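Local coordinates for hydrazine synthase subunit alpha (Candidatus Kuenenia stuttgartiensis, PDB 5C2V), which catalyses, within the hydrazine synthase complex, the condensation of hydroxylamine made in the gamma subunit with ammonia to give hydrazine, the second half-reaction of hydrazine synthesis, at residues V644-D649 and S686-S691; G134-G139 and P394-T399; G255-C260 and P304-G309. All blocks are in the same frame, centred on the assembly; numbering follows the deposited sequence.

Contact 1. Residues V644-D649 and S686-S691; sequences VDFRRD and SRAYNS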
# COMPACT_ATOMS: atom_id res chain seq x y z
N VAL D 644 1.81 -23.16 -22.59
CA VAL D 644 3.23 -22.98 -22.84
C VAL D 644 4.06 -23.44 -21.65
O VAL D 644 3.96 -22.87 -20.56
CB VAL D 644 3.57 -21.51 -23.16
CG1 VAL D 644 5.05 -21.37 -23.47
CG2 VAL D 644 2.73 -21.01 -24.33
N ASP D 645 4.86 -24.48 -21.86
CA ASP D 645 5.71 -25.02 -20.81
C ASP D 645 7.17 -24.66 -21.09
O ASP D 645 7.66 -24.84 -22.21
CB ASP D 645 5.55 -26.54 -20.72
CG ASP D 645 6.25 -27.13 -19.51
OD1 ASP D 645 7.45 -27.46 -19.62
OD2 ASP D 645 5.59 -27.27 -18.46
N PHE D 646 7.86 -24.15 -20.08
CA PHE D 646 9.22 -23.64 -20.25
C PHE D 646 10.20 -24.72 -20.69
O PHE D 646 11.10 -24.47 -21.50
CB PHE D 646 9.72 -23.00 -18.95
CG PHE D 646 11.07 -22.36 -19.07
CD1 PHE D 646 11.19 -21.08 -19.60
CD2 PHE D 646 12.21 -23.02 -18.67
CE1 PHE D 646 12.43 -20.48 -19.72
CE2 PHE D 646 13.45 -22.43 -18.78
CZ PHE D 646 13.56 -21.15 -19.31
N ARG D 647 10.03 -25.93 -20.17
CA ARG D 647 10.94 -27.03 -20.47
C ARG D 647 10.73 -27.57 -21.88
O ARG D 647 11.69 -27.86 -22.59
CB ARG D 647 10.77 -28.15 -19.44
CG ARG D 647 10.81 -27.67 -18.01
CD ARG D 647 10.06 -28.62 -17.09
NE ARG D 647 8.64 -28.66 -17.41
CZ ARG D 647 7.76 -29.46 -16.80
NH1 ARG D 647 8.16 -30.28 -15.84
NH2 ARG D 647 6.48 -29.43 -17.16
N ARG D 648 9.47 -27.71 -22.26
CA ARG D 648 9.11 -28.28 -23.55
C ARG D 648 9.22 -27.27 -24.70
O ARG D 648 9.60 -27.63 -25.82
CB ARG D 648 7.69 -28.84 -23.50
CG ARG D 648 7.27 -29.62 -24.73
CD ARG D 648 5.87 -29.22 -25.17
NE ARG D 648 4.90 -29.33 -24.08
CZ ARG D 648 3.71 -28.74 -24.09
NH1 ARG D 648 3.34 -28.00 -25.12
NH2 ARG D 648 2.89 -28.89 -23.05
N ASP D 649 8.89 -26.02 -24.42
CA ASP D 649 8.74 -25.02 -25.47
C ASP D 649 9.88 -23.99 -25.52
O ASP D 649 10.60 -23.91 -26.52
CB ASP D 649 7.40 -24.29 -25.31
CG ASP D 649 6.21 -25.23 -25.40
OD1 ASP D 649 6.26 -26.17 -26.22
OD2 ASP D 649 5.23 -25.04 -24.65
N SER D 686 16.15 -24.76 -14.25
CA SER D 686 17.44 -24.72 -14.92
C SER D 686 18.13 -23.37 -14.74
O SER D 686 17.63 -22.50 -14.02
CB SER D 686 17.28 -25.03 -16.41
OG SER D 686 16.44 -24.09 -17.05
N ARG D 687 19.27 -23.20 -15.40
CA ARG D 687 20.04 -21.96 -15.31
C ARG D 687 19.32 -20.80 -15.99
O ARG D 687 19.26 -19.69 -15.45
CB ARG D 687 21.42 -22.16 -15.93
CG ARG D 687 22.25 -20.89 -16.01
CD ARG D 687 22.45 -20.27 -14.64
NE ARG D 687 23.21 -21.15 -13.76
CZ ARG D 687 23.34 -20.97 -12.45
NH1 ARG D 687 22.75 -19.93 -11.87
NH2 ARG D 687 24.05 -21.81 -11.72
N ALA D 688 18.77 -21.06 -17.17
CA ALA D 688 18.09 -20.02 -17.95
C ALA D 688 16.87 -19.48 -17.22
O ALA D 688 16.63 -18.27 -17.20
CB ALA D 688 17.70 -20.56 -19.31
N TYR D 689 16.10 -20.38 -16.60
CA TYR D 689 14.90 -19.97 -15.87
C TYR D 689 15.26 -19.15 -14.65
O TYR D 689 14.64 -18.12 -14.38
CB TYR D 689 14.08 -21.20 -15.46
CG TYR D 689 12.73 -20.85 -14.86
CD1 TYR D 689 12.57 -20.69 -13.49
CD2 TYR D 689 11.62 -20.68 -15.68
CE1 TYR D 689 11.34 -20.37 -12.95
CE2 TYR D 689 10.39 -20.36 -15.14
CZ TYR D 689 10.25 -20.20 -13.78
OH TYR D 689 9.02 -19.88 -13.25
N ASN D 690 16.27 -19.60 -13.91
CA ASN D 690 16.75 -18.87 -12.74
C ASN D 690 17.27 -17.48 -13.12
O ASN D 690 17.06 -16.51 -12.39
CB ASN D 690 17.85 -19.65 -12.03
CG ASN D 690 17.30 -20.79 -11.18
OD1 ASN D 690 16.82 -20.57 -10.07
ND2 ASN D 690 17.38 -22.01 -11.70
N SER D 691 17.93 -17.40 -14.26
CA SER D 691 18.45 -16.13 -14.75
C SER D 691 17.33 -15.17 -15.13
O SER D 691 17.30 -14.03 -14.67
CB SER D 691 19.37 -16.36 -15.96
OG SER D 691 20.50 -17.14 -15.62
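Phe646 presents one face of its ring to the edge of Tyr689, a T-shaped (edge-to-face) pair with ring centroids 5.1 Å apart and planes at 74°. The atom of the tyrosine that does the touching is CD2, which stands over the centre of the phenylalanine ring, 3.8 Å from Phe646 CG. Both rings have CG anti to the backbone N (chi1 -175° for Phe646, -172° for Tyr689), and each extends from its own backbone toward the other helix start. The far rim of Phe646 then runs up against the first turn of helix 687-692: its CE2 lies 3.6 Å from Tyr689 CB, its CZ meets Ala688 CB at 4.2 Å, and Ser686 OG sits at the ring edge, near its plane. A small methyl at Ala688 suits this spot, because the ring tip comes close to the helix backbone.

Polar groups at the margins fix the two helix starts. Asp645, at the N-cap of helix 646-657, accepts weak bonds from Arg647 N and Arg648 N. Arg647 also grips its carboxylate side-on: NE reaches OD1 of Asp645 at 2.8 Å, nearly in the guanidinium plane, and NH2 reaches OD2 at 2.7 Å. The remaining nitrogen, NH1, makes salt bridges with Asp768 and Asp774, ligands of a bound calcium ion. Ser686, N-cap of the second helix, bonds through OG to Gln651, and Tyr689 OH is held by Gly497 N and Ala765 O, so the buried phenol is satisfied while its ring packs. Here two helix N-termini join through an aromatic pair in the cytochrome c domain, which carries the bis-histidine heme; the side chain of Ala688 is about 8 Å from that of the heme ligand His662.

Contact 2. Residues G134-G139 and P394-T399; sequences GSIEEG and PRWINT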
# COMPACT_ATOMS: atom_id res chain seq x y z
N GLY D 134 -38.96 -22.41 -5.43
CA GLY D 134 -40.23 -23.02 -5.78
C GLY D 134 -40.98 -23.46 -4.54
O GLY D 134 -42.02 -24.10 -4.63
N SER D 135 -40.42 -23.15 -3.37
CA SER D 135 -41.09 -23.40 -2.10
C SER D 135 -41.26 -22.10 -1.33
O SER D 135 -40.29 -21.53 -0.84
CB SER D 135 -40.30 -24.41 -1.26
OG SER D 135 -39.81 -25.47 -2.06
N ILE D 136 -42.49 -21.64 -1.20
CA ILE D 136 -42.77 -20.44 -0.43
C ILE D 136 -43.76 -20.82 0.66
O ILE D 136 -43.47 -20.69 1.85
CB ILE D 136 -43.33 -19.30 -1.30
CG1 ILE D 136 -42.28 -18.87 -2.33
CG2 ILE D 136 -43.73 -18.11 -0.45
CD1 ILE D 136 -40.95 -18.49 -1.72
N GLU D 137 -44.93 -21.29 0.24
CA GLU D 137 -45.91 -21.85 1.16
C GLU D 137 -45.77 -23.37 1.25
O GLU D 137 -45.45 -24.03 0.26
CB GLU D 137 -47.32 -21.47 0.74
CG GLU D 137 -47.50 -21.36 -0.77
CD GLU D 137 -48.88 -20.85 -1.15
OE1 GLU D 137 -49.24 -19.74 -0.71
OE2 GLU D 137 -49.59 -21.55 -1.90
N GLU D 138 -46.00 -23.91 2.44
CA GLU D 138 -45.85 -25.34 2.70
C GLU D 138 -46.84 -26.17 1.90
O GLU D 138 -48.00 -25.78 1.73
CB GLU D 138 -46.03 -25.62 4.19
CG GLU D 138 -45.30 -24.65 5.10
CD GLU D 138 -45.54 -24.95 6.56
OE1 GLU D 138 -45.54 -23.99 7.37
OE2 GLU D 138 -45.75 -26.13 6.91
N GLY D 139 -46.39 -27.32 1.41
CA GLY D 139 -47.24 -28.20 0.64
C GLY D 139 -46.47 -29.06 -0.34
O GLY D 139 -45.29 -29.36 -0.16
N PRO D 394 -36.80 -15.46 1.20
CA PRO D 394 -36.36 -14.58 0.11
C PRO D 394 -36.87 -15.07 -1.24
O PRO D 394 -37.23 -16.24 -1.38
CB PRO D 394 -34.83 -14.67 0.18
CG PRO D 394 -34.52 -15.26 1.52
CD PRO D 394 -35.67 -16.16 1.83
N ARG D 395 -36.89 -14.18 -2.22
CA ARG D 395 -37.34 -14.51 -3.57
C ARG D 395 -36.43 -15.57 -4.20
O ARG D 395 -35.23 -15.57 -3.96
CB ARG D 395 -37.37 -13.25 -4.43
CG ARG D 395 -38.05 -12.08 -3.76
CD ARG D 395 -37.65 -10.75 -4.37
NE ARG D 395 -38.20 -9.63 -3.61
CZ ARG D 395 -38.61 -8.49 -4.14
NH1 ARG D 395 -38.53 -8.30 -5.45
NH2 ARG D 395 -39.09 -7.53 -3.37
N TRP D 396 -37.02 -16.46 -4.98
CA TRP D 396 -36.22 -17.45 -5.70
C TRP D 396 -36.13 -17.08 -7.17
O TRP D 396 -37.14 -16.89 -7.85
CB TRP D 396 -36.78 -18.87 -5.51
CG TRP D 396 -38.11 -19.13 -6.14
CD1 TRP D 396 -39.33 -18.83 -5.63
CD2 TRP D 396 -38.34 -19.77 -7.40
NE1 TRP D 396 -40.32 -19.23 -6.49
CE2 TRP D 396 -39.74 -19.81 -7.59
CE3 TRP D 396 -37.51 -20.30 -8.39
CZ2 TRP D 396 -40.32 -20.37 -8.73
CZ3 TRP D 396 -38.09 -20.85 -9.52
CH2 TRP D 396 -39.48 -20.88 -9.68
N ILE D 397 -34.90 -16.98 -7.66
CA ILE D 397 -34.63 -16.52 -9.02
C ILE D 397 -34.65 -17.68 -10.01
O ILE D 397 -34.20 -18.78 -9.69
CB ILE D 397 -33.28 -15.79 -9.10
CG1 ILE D 397 -33.15 -14.77 -7.96
CG2 ILE D 397 -33.11 -15.10 -10.45
CD1 ILE D 397 -34.23 -13.71 -7.96
N ASN D 398 -35.18 -17.43 -11.20
CA ASN D 398 -35.25 -18.45 -12.25
C ASN D 398 -33.87 -18.90 -12.73
O ASN D 398 -33.02 -18.08 -13.07
CB ASN D 398 -36.06 -17.93 -13.43
CG ASN D 398 -37.51 -17.68 -13.08
OD1 ASN D 398 -38.35 -18.58 -13.17
ND2 ASN D 398 -37.83 -16.45 -12.68
N THR D 399 -33.66 -20.21 -12.75
CA THR D 399 -32.40 -20.77 -13.22
C THR D 399 -32.51 -21.33 -14.64
O THR D 399 -33.46 -22.05 -14.96
CB THR D 399 -31.89 -21.89 -12.29
OG1 THR D 399 -30.83 -22.61 -12.93
CG2 THR D 399 -33.01 -22.86 -11.95
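Two irregular loops pass each other here, closest at Gly134 and Trp396, whose CA atoms are 6.9 Å apart, with Ile136 and Arg395 the next pair at 8.6 Å. The indole of Trp396 takes Gly134 onto one face. Gly134 N lies 3.3 Å above the ring plane, offset toward the rim, and 3.4 Å from Trp396 CD2. The neighbouring CA makes a CH-pi contact, 3.9 Å from the centroid of the five-membered ring and only 19° off its normal. Glycine suits the place twice over: its positive phi (74°) is readily adopted without a side chain, and its bare backbone can lie close against a flat ring.

With chi1 at 68°, Trp396 CG stands between the backbone N and the carbonyl carbon, and from there the indole reaches across to the opposing loop. Approaching the pyrrole part of the indole obliquely, Ile136 bends its chain so that CD1 comes within 4.2 Å of Trp396 CD1, adding an apolar methyl next to the glycine.

Within the chain, Tyr131 OH bonds to Ile397 N. From the gamma subunit, Pro23 packs on Trp396 and Arg20 on Ile136. Glycine-on-tryptophan packing of this kind joins the loop of residues 134-139, between strands 124-131 and 139-146 of the N-terminal domain that includes the propeller, to the loop that follows strand 381-387, at the interface with the gamma subunit.

Contact 3. Residues G255-C260 and P304-G309; sequences GRVMIC and PYMNWG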
# COMPACT_ATOMS: atom_id res chain seq x y z
N GLY D 255 -3.17 -11.04 -2.54
CA GLY D 255 -4.59 -11.18 -2.82
C GLY D 255 -5.48 -10.52 -1.78
O GLY D 255 -5.00 -9.85 -0.87
N ARG D 256 -6.79 -10.73 -1.90
CA ARG D 256 -7.75 -10.18 -0.92
C ARG D 256 -8.96 -11.08 -0.73
O ARG D 256 -9.33 -11.84 -1.62
CB ARG D 256 -8.22 -8.78 -1.35
CG ARG D 256 -7.28 -7.65 -0.96
CD ARG D 256 -7.88 -6.29 -1.29
NE ARG D 256 -7.63 -5.88 -2.67
CZ ARG D 256 -6.64 -5.09 -3.05
NH1 ARG D 256 -5.79 -4.60 -2.14
NH2 ARG D 256 -6.48 -4.77 -4.32
N VAL D 257 -9.59 -10.99 0.44
CA VAL D 257 -10.83 -11.72 0.70
C VAL D 257 -12.02 -10.76 0.66
O VAL D 257 -12.17 -9.91 1.54
CB VAL D 257 -10.80 -12.45 2.05
CG1 VAL D 257 -12.14 -13.13 2.32
CG2 VAL D 257 -9.67 -13.47 2.08
N MET D 258 -12.85 -10.91 -0.36
CA MET D 258 -13.93 -9.96 -0.61
C MET D 258 -15.31 -10.51 -0.26
O MET D 258 -15.55 -11.71 -0.32
CB MET D 258 -13.93 -9.54 -2.08
CG MET D 258 -14.36 -10.64 -3.05
SD MET D 258 -14.83 -10.02 -4.67
CE MET D 258 -15.00 -11.54 -5.59
N ILE D 259 -16.20 -9.61 0.14
CA ILE D 259 -17.61 -9.95 0.29
C ILE D 259 -18.30 -9.74 -1.05
O ILE D 259 -18.20 -8.66 -1.65
CB ILE D 259 -18.29 -9.11 1.37
CG1 ILE D 259 -17.59 -9.30 2.71
CG2 ILE D 259 -19.76 -9.49 1.49
CD1 ILE D 259 -18.20 -8.50 3.83
N CYS D 260 -19.00 -10.77 -1.53
CA CYS D 260 -19.67 -10.69 -2.82
C CYS D 260 -20.99 -11.46 -2.83
O CYS D 260 -21.36 -12.10 -1.84
CB CYS D 260 -18.75 -11.21 -3.93
SG CYS D 260 -18.22 -12.92 -3.71
N PRO D 304 -7.72 -9.82 11.56
CA PRO D 304 -6.38 -9.24 11.38
C PRO D 304 -5.57 -10.02 10.35
O PRO D 304 -4.82 -9.43 9.58
CB PRO D 304 -5.76 -9.37 12.77
CG PRO D 304 -6.91 -9.40 13.70
CD PRO D 304 -8.00 -10.12 12.97
N TYR D 305 -5.73 -11.34 10.36
CA TYR D 305 -5.03 -12.20 9.42
C TYR D 305 -6.02 -12.78 8.42
O TYR D 305 -7.19 -13.01 8.74
CB TYR D 305 -4.29 -13.31 10.16
CG TYR D 305 -3.44 -12.80 11.31
CD1 TYR D 305 -2.17 -12.28 11.08
CD2 TYR D 305 -3.92 -12.82 12.61
CE1 TYR D 305 -1.40 -11.80 12.13
CE2 TYR D 305 -3.15 -12.35 13.66
CZ TYR D 305 -1.89 -11.85 13.42
OH TYR D 305 -1.13 -11.38 14.46
N MET D 306 -5.55 -13.03 7.20
CA MET D 306 -6.40 -13.46 6.10
C MET D 306 -7.03 -14.83 6.36
O MET D 306 -8.13 -15.11 5.89
CB MET D 306 -5.60 -13.48 4.80
CG MET D 306 -6.40 -13.84 3.56
SD MET D 306 -5.47 -13.56 2.04
CE MET D 306 -5.27 -11.78 2.09
N ASN D 307 -6.33 -15.68 7.10
CA ASN D 307 -6.78 -17.05 7.33
C ASN D 307 -7.56 -17.24 8.63
O ASN D 307 -7.96 -18.36 8.96
CB ASN D 307 -5.59 -18.00 7.31
CG ASN D 307 -5.87 -19.28 6.54
OD1 ASN D 307 -6.64 -19.28 5.58
ND2 ASN D 307 -5.26 -20.37 6.97
N TRP D 308 -7.79 -16.16 9.37
CA TRP D 308 -8.44 -16.25 10.68
C TRP D 308 -9.96 -16.09 10.61
O TRP D 308 -10.48 -15.29 9.82
CB TRP D 308 -7.86 -15.20 11.64
CG TRP D 308 -6.63 -15.66 12.35
CD1 TRP D 308 -5.70 -16.56 11.90
CD2 TRP D 308 -6.18 -15.24 13.65
NE1 TRP D 308 -4.71 -16.72 12.83
CE2 TRP D 308 -4.98 -15.92 13.91
CE3 TRP D 308 -6.68 -14.36 14.60
CZ2 TRP D 308 -4.27 -15.75 15.10
CZ3 TRP D 308 -5.98 -14.18 15.78
CH2 TRP D 308 -4.79 -14.88 16.02
N GLY D 309 -10.66 -16.85 11.45
CA GLY D 309 -12.11 -16.79 11.52
C GLY D 309 -12.61 -15.96 12.69
O GLY D 309 -13.81 -15.82 12.90
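Apolar contact between Val257 and Met306 carries most of this meeting. Val257 CG2 and Met306 CG approach to 3.6 Å, the two side chains crossing at an angle. The valine turns its branch toward the opposing loop from strand 256-262, with CG2 anti to its carbonyl carbon and CG1 anti to the backbone N (chi1 177°). A beta-branched residue suits an extended strand and offers a compact methyl surface. Met306 is long and unbranched, and it leaves its loop nearly straight through chi1 and chi2 before turning at the last bond (chi3 -65°), which brings the methyl back toward the 255-256 backbone.

Contacts of that methyl with backbone form the second group. Met306 CE lies 3.5 Å from Gly255 O and 4.2 Å from Arg256 CA, so the end of the side chain rests on the start of the strand. Gly255 has a positive phi (63°), which a residue without a side chain adopts easily just before the strand.

The polar backbone groups find partners other than the opposing segment. A type I turn runs from Tyr305 to Trp308, closed by Trp308 N to Tyr305 O at 3.3 Å and steadied by Ser303 OG, which bonds to the carbonyls of Tyr305 and Trp308; Met306 occupies its second position. Strand 256-262 bonds instead to its sheet neighbours, Arg256 to Gln245 and Met258 to Ser243.

The CB of Arg256 points away from the loop, and its side chain comes within about 5 Å of a bound heme c. The chemistry is therefore that of an unbranched apolar side chain meeting a valine and a backbone through its CG and CE, held by dispersion and shape rather than by directed bonds.

In the fold
The three contacts sample separate parts of one chain. Contacts 2 and 3 both lie in its N-terminal part, which includes the propeller, their centres 32 Å apart and nearest atoms about 14 Å; along the sequence both segments of contact 3 fall between those of contact 2. Contact 1 comes later, in the C-terminal cytochrome c region, its centre 34 Å from that of contact 3 and 54 Å from that of contact 2. In contact 3 the Arg256 side chain is about 5 Å from a heme c and about 7 Å from the zinc ion bound by Cys276 and His560; in contact 1 the Ala688 side chain is about 9 Å from the other heme c. Contact 2 is remote from these sites.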